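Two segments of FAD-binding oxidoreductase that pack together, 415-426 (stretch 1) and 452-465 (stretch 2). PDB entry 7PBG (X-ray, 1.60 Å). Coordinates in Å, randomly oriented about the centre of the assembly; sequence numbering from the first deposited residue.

Stretch 1 (415-426) DTKRISDDHGID
Stretch 2 (452-465) ASRKETLDMTRELI

This is a near-antiparallel helix-helix contact, apolar along most of its length and pinned by one histidine-glutamate hydrogen bond at the C-terminal end of the first helix. Helix 415-422 runs at 151° to helix 452-465, the axes approaching to 9.9 Å; CA atoms pair Thr416 with Leu464 (7.3 Å), His423 with Glu456 (5.7 Å) and Ile425 with Thr457 (7.0 Å). Gly424, at phi/psi 72/36, closes the first helix in a Schellman motif: Gly424 N bonds Asp421 O (3.0 Å) and Ile425 N bonds Ser420 O (2.9 Å). Positive phi suits glycine, and the turn leaves Ile425 extended (-113/134), its CB toward the second helix.

Met460 (t, t, p) is the hub. Its CG meets Ile419 CG2 at 3.7 Å, its SD lies 3.7 Å from Ser420 CA and 3.9 Å from Ile425 CB, and its CB sits over the face of the His423 ring, 3.9 Å from the centroid, a CH-pi contact. Ile419 (m, t) also sets CD1 3.8 Å from CD2 of Leu464 (m, t). His423 (m, chi2 -93°) directs ND1 to Glu456 OE2 (2.8 Å, 138°), near the ring plane; Glu456 curls m, m to receive it. Ile425 (m, m) brings CD1 within 3.5 Å of Thr457 OG1, whose hydroxyl donates to Ser453 O (2.8 Å) within its own helix.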

# COMPACT_ATOMS: atom_id res chain seq x y z
N ASP A 415 17.55 -25.72 -11.46
CA ASP A 415 17.01 -26.62 -10.41
C ASP A 415 15.58 -27.01 -10.76
O ASP A 415 15.20 -28.17 -10.51
CB ASP A 415 17.04 -25.95 -9.03
CG ASP A 415 18.43 -25.84 -8.41
OD1 ASP A 415 19.37 -26.44 -8.93
OD2 ASP A 415 18.56 -25.14 -7.39
N THR A 416 14.75 -26.06 -11.20
CA THR A 416 13.32 -26.34 -11.46
C THR A 416 13.20 -27.22 -12.71
O THR A 416 12.35 -28.07 -12.73
CB THR A 416 12.49 -25.05 -11.50
OG1 THR A 416 12.67 -24.34 -10.28
CG2 THR A 416 11.01 -25.25 -11.69
N LYS A 417 14.02 -26.97 -13.74
CA LYS A 417 14.08 -27.84 -14.94
C LYS A 417 14.40 -29.27 -14.50
O LYS A 417 13.75 -30.18 -14.97
CB LYS A 417 15.15 -27.30 -15.90
CG LYS A 417 15.11 -27.86 -17.30
CD LYS A 417 15.88 -26.98 -18.26
CE LYS A 417 17.30 -26.80 -17.79
NZ LYS A 417 18.16 -26.32 -18.90
N ARG A 418 15.35 -29.42 -13.59
CA ARG A 418 15.81 -30.76 -13.14
C ARG A 418 14.68 -31.47 -12.40
O ARG A 418 14.38 -32.62 -12.78
CB ARG A 418 17.03 -30.68 -12.21
CG ARG A 418 17.72 -32.02 -12.01
CD ARG A 418 18.92 -31.93 -11.06
NE ARG A 418 18.50 -31.34 -9.80
CZ ARG A 418 18.84 -30.14 -9.35
NH1 ARG A 418 19.65 -29.35 -10.05
NH2 ARG A 418 18.36 -29.72 -8.20
N ILE A 419 14.04 -30.79 -11.45
CA ILE A 419 12.99 -31.36 -10.55
C ILE A 419 11.77 -31.65 -11.43
O ILE A 419 11.20 -32.75 -11.31
CB ILE A 419 12.72 -30.43 -9.36
CG1 ILE A 419 13.94 -30.36 -8.43
CG2 ILE A 419 11.50 -30.88 -8.55
CD1 ILE A 419 13.85 -29.31 -7.33
N SER A 420 11.43 -30.75 -12.35
CA SER A 420 10.25 -30.97 -13.21
C SER A 420 10.51 -32.15 -14.18
O SER A 420 9.61 -33.00 -14.29
CB SER A 420 9.82 -29.70 -13.89
OG SER A 420 10.82 -29.15 -14.75
N ASP A 421 11.70 -32.22 -14.80
CA ASP A 421 12.17 -33.35 -15.65
C ASP A 421 12.03 -34.67 -14.87
O ASP A 421 11.40 -35.63 -15.41
CB ASP A 421 13.60 -33.10 -16.13
CG ASP A 421 13.68 -32.14 -17.31
OD1 ASP A 421 12.60 -31.74 -17.82
OD2 ASP A 421 14.81 -31.81 -17.73
N ASP A 422 12.54 -34.70 -13.65
CA ASP A 422 12.51 -35.88 -12.74
C ASP A 422 11.08 -36.40 -12.52
O ASP A 422 10.94 -37.64 -12.39
CB ASP A 422 13.13 -35.53 -11.39
CG ASP A 422 14.64 -35.42 -11.36
OD1 ASP A 422 15.28 -35.69 -12.40
OD2 ASP A 422 15.17 -35.07 -10.29
N HIS A 423 10.07 -35.52 -12.49
CA HIS A 423 8.65 -35.87 -12.24
C HIS A 423 7.85 -35.97 -13.54
O HIS A 423 6.64 -36.18 -13.44
CB HIS A 423 8.06 -34.82 -11.28
CG HIS A 423 8.55 -34.96 -9.88
ND1 HIS A 423 7.86 -35.71 -8.96
CD2 HIS A 423 9.63 -34.47 -9.24
CE1 HIS A 423 8.50 -35.66 -7.79
NE2 HIS A 423 9.58 -34.94 -7.94
N GLY A 424 8.47 -35.67 -14.68
CA GLY A 424 7.82 -35.77 -16.01
C GLY A 424 6.80 -34.67 -16.22
O GLY A 424 5.71 -34.96 -16.82
N ILE A 425 7.07 -33.47 -15.69
CA ILE A 425 6.15 -32.31 -15.74
C ILE A 425 6.80 -31.25 -16.63
O ILE A 425 7.95 -30.89 -16.42
CB ILE A 425 5.82 -31.84 -14.31
CG1 ILE A 425 5.20 -32.96 -13.45
CG2 ILE A 425 4.92 -30.61 -14.35
CD1 ILE A 425 3.92 -33.55 -14.01
N ASP A 426 6.01 -30.68 -17.53
CA ASP A 426 6.48 -29.58 -18.40
C ASP A 426 6.55 -28.28 -17.59
O ASP A 426 5.62 -28.04 -16.78
CB ASP A 426 5.55 -29.42 -19.61
CG ASP A 426 5.74 -30.46 -20.69
OD1 ASP A 426 6.63 -31.30 -20.57
OD2 ASP A 426 4.96 -30.44 -21.64
N ALA A 452 -2.13 -40.04 -11.37
CA ALA A 452 -0.66 -40.19 -11.30
C ALA A 452 -0.03 -38.83 -11.58
O ALA A 452 0.97 -38.48 -10.93
CB ALA A 452 -0.16 -41.24 -12.28
N SER A 453 -0.57 -38.08 -12.54
CA SER A 453 -0.01 -36.77 -12.95
C SER A 453 -0.29 -35.76 -11.83
O SER A 453 0.62 -34.95 -11.53
CB SER A 453 -0.55 -36.29 -14.26
OG SER A 453 0.13 -35.11 -14.66
N ARG A 454 -1.47 -35.83 -11.21
CA ARG A 454 -1.82 -34.98 -10.05
C ARG A 454 -0.75 -35.24 -8.97
O ARG A 454 -0.18 -34.29 -8.41
CB ARG A 454 -3.22 -35.28 -9.53
CG ARG A 454 -4.36 -34.94 -10.49
CD ARG A 454 -5.67 -35.37 -9.85
NE ARG A 454 -6.77 -35.22 -10.79
CZ ARG A 454 -7.90 -35.87 -10.76
NH1 ARG A 454 -8.20 -36.69 -9.76
NH2 ARG A 454 -8.79 -35.63 -11.70
N LYS A 455 -0.45 -36.50 -8.67
CA LYS A 455 0.46 -36.82 -7.53
C LYS A 455 1.88 -36.34 -7.85
O LYS A 455 2.53 -35.74 -6.95
CB LYS A 455 0.49 -38.32 -7.24
CG LYS A 455 1.55 -38.73 -6.22
CD LYS A 455 1.38 -40.15 -5.76
CE LYS A 455 2.70 -40.82 -5.43
NZ LYS A 455 3.44 -40.06 -4.40
N GLU A 456 2.34 -36.53 -9.08
CA GLU A 456 3.68 -36.10 -9.51
C GLU A 456 3.76 -34.59 -9.35
O GLU A 456 4.77 -34.10 -8.88
CB GLU A 456 4.01 -36.50 -10.95
CG GLU A 456 4.35 -37.98 -11.12
CD GLU A 456 5.36 -38.49 -10.11
OE1 GLU A 456 5.02 -39.45 -9.34
OE2 GLU A 456 6.45 -37.92 -10.03
N THR A 457 2.70 -33.89 -9.75
CA THR A 457 2.69 -32.40 -9.69
C THR A 457 2.73 -31.93 -8.24
O THR A 457 3.50 -31.02 -7.93
CB THR A 457 1.48 -31.84 -10.42
OG1 THR A 457 1.61 -32.34 -11.75
CG2 THR A 457 1.46 -30.33 -10.43
N LEU A 458 1.90 -32.52 -7.39
CA LEU A 458 1.90 -32.16 -5.96
C LEU A 458 3.25 -32.50 -5.34
O LEU A 458 3.81 -31.63 -4.62
CB LEU A 458 0.78 -32.90 -5.24
CG LEU A 458 0.73 -32.63 -3.74
CD1 LEU A 458 0.70 -31.13 -3.44
CD2 LEU A 458 -0.46 -33.35 -3.13
N ASP A 459 3.76 -33.72 -5.53
CA ASP A 459 5.08 -34.10 -4.95
C ASP A 459 6.18 -33.15 -5.44
O ASP A 459 7.01 -32.73 -4.61
CB ASP A 459 5.47 -35.52 -5.32
CG ASP A 459 4.62 -36.56 -4.62
OD1 ASP A 459 3.83 -36.17 -3.72
OD2 ASP A 459 4.74 -37.75 -5.02
N MET A 460 6.21 -32.87 -6.75
CA MET A 460 7.20 -31.95 -7.35
C MET A 460 7.12 -30.61 -6.63
O MET A 460 8.14 -30.07 -6.21
CB MET A 460 6.92 -31.72 -8.83
CG MET A 460 7.91 -30.75 -9.48
SD MET A 460 7.31 -30.23 -11.08
CE MET A 460 5.93 -29.16 -10.69
N THR A 461 5.92 -30.06 -6.51
CA THR A 461 5.72 -28.70 -5.96
C THR A 461 6.11 -28.66 -4.48
O THR A 461 6.73 -27.68 -4.06
CB THR A 461 4.30 -28.22 -6.18
OG1 THR A 461 4.06 -28.36 -7.58
CG2 THR A 461 4.10 -26.78 -5.74
N ARG A 462 5.75 -29.67 -3.68
CA ARG A 462 6.17 -29.64 -2.27
C ARG A 462 7.69 -29.67 -2.16
O ARG A 462 8.22 -29.02 -1.20
CB ARG A 462 5.56 -30.80 -1.46
CG ARG A 462 4.05 -30.78 -1.39
CD ARG A 462 3.58 -31.41 -0.12
NE ARG A 462 2.14 -31.52 0.01
CZ ARG A 462 1.33 -30.59 0.51
NH1 ARG A 462 1.79 -29.40 0.86
NH2 ARG A 462 0.04 -30.83 0.59
N GLU A 463 8.40 -30.37 -3.05
CA GLU A 463 9.88 -30.36 -3.05
C GLU A 463 10.39 -28.98 -3.50
O GLU A 463 11.34 -28.46 -2.92
CB GLU A 463 10.46 -31.43 -3.97
CG GLU A 463 11.97 -31.45 -3.95
CD GLU A 463 12.68 -31.52 -2.59
OE1 GLU A 463 12.13 -32.08 -1.60
OE2 GLU A 463 13.81 -31.01 -2.51
N LEU A 464 9.75 -28.35 -4.49
CA LEU A 464 10.13 -26.98 -4.89
C LEU A 464 10.00 -26.01 -3.71
O LEU A 464 10.95 -25.20 -3.48
CB LEU A 464 9.28 -26.51 -6.09
CG LEU A 464 9.60 -27.18 -7.42
CD1 LEU A 464 8.54 -26.83 -8.45
CD2 LEU A 464 11.00 -26.85 -7.89
N ILE A 465 8.89 -26.08 -2.95
CA ILE A 465 8.65 -25.20 -1.79
C ILE A 465 9.77 -25.48 -0.76
O ILE A 465 10.40 -24.55 -0.28
CB ILE A 465 7.26 -25.42 -1.21
CG1 ILE A 465 6.18 -24.99 -2.22
CG2 ILE A 465 7.14 -24.79 0.17
CD1 ILE A 465 4.80 -25.40 -1.85
O HOH W 1 2.34 -35.57 -16.11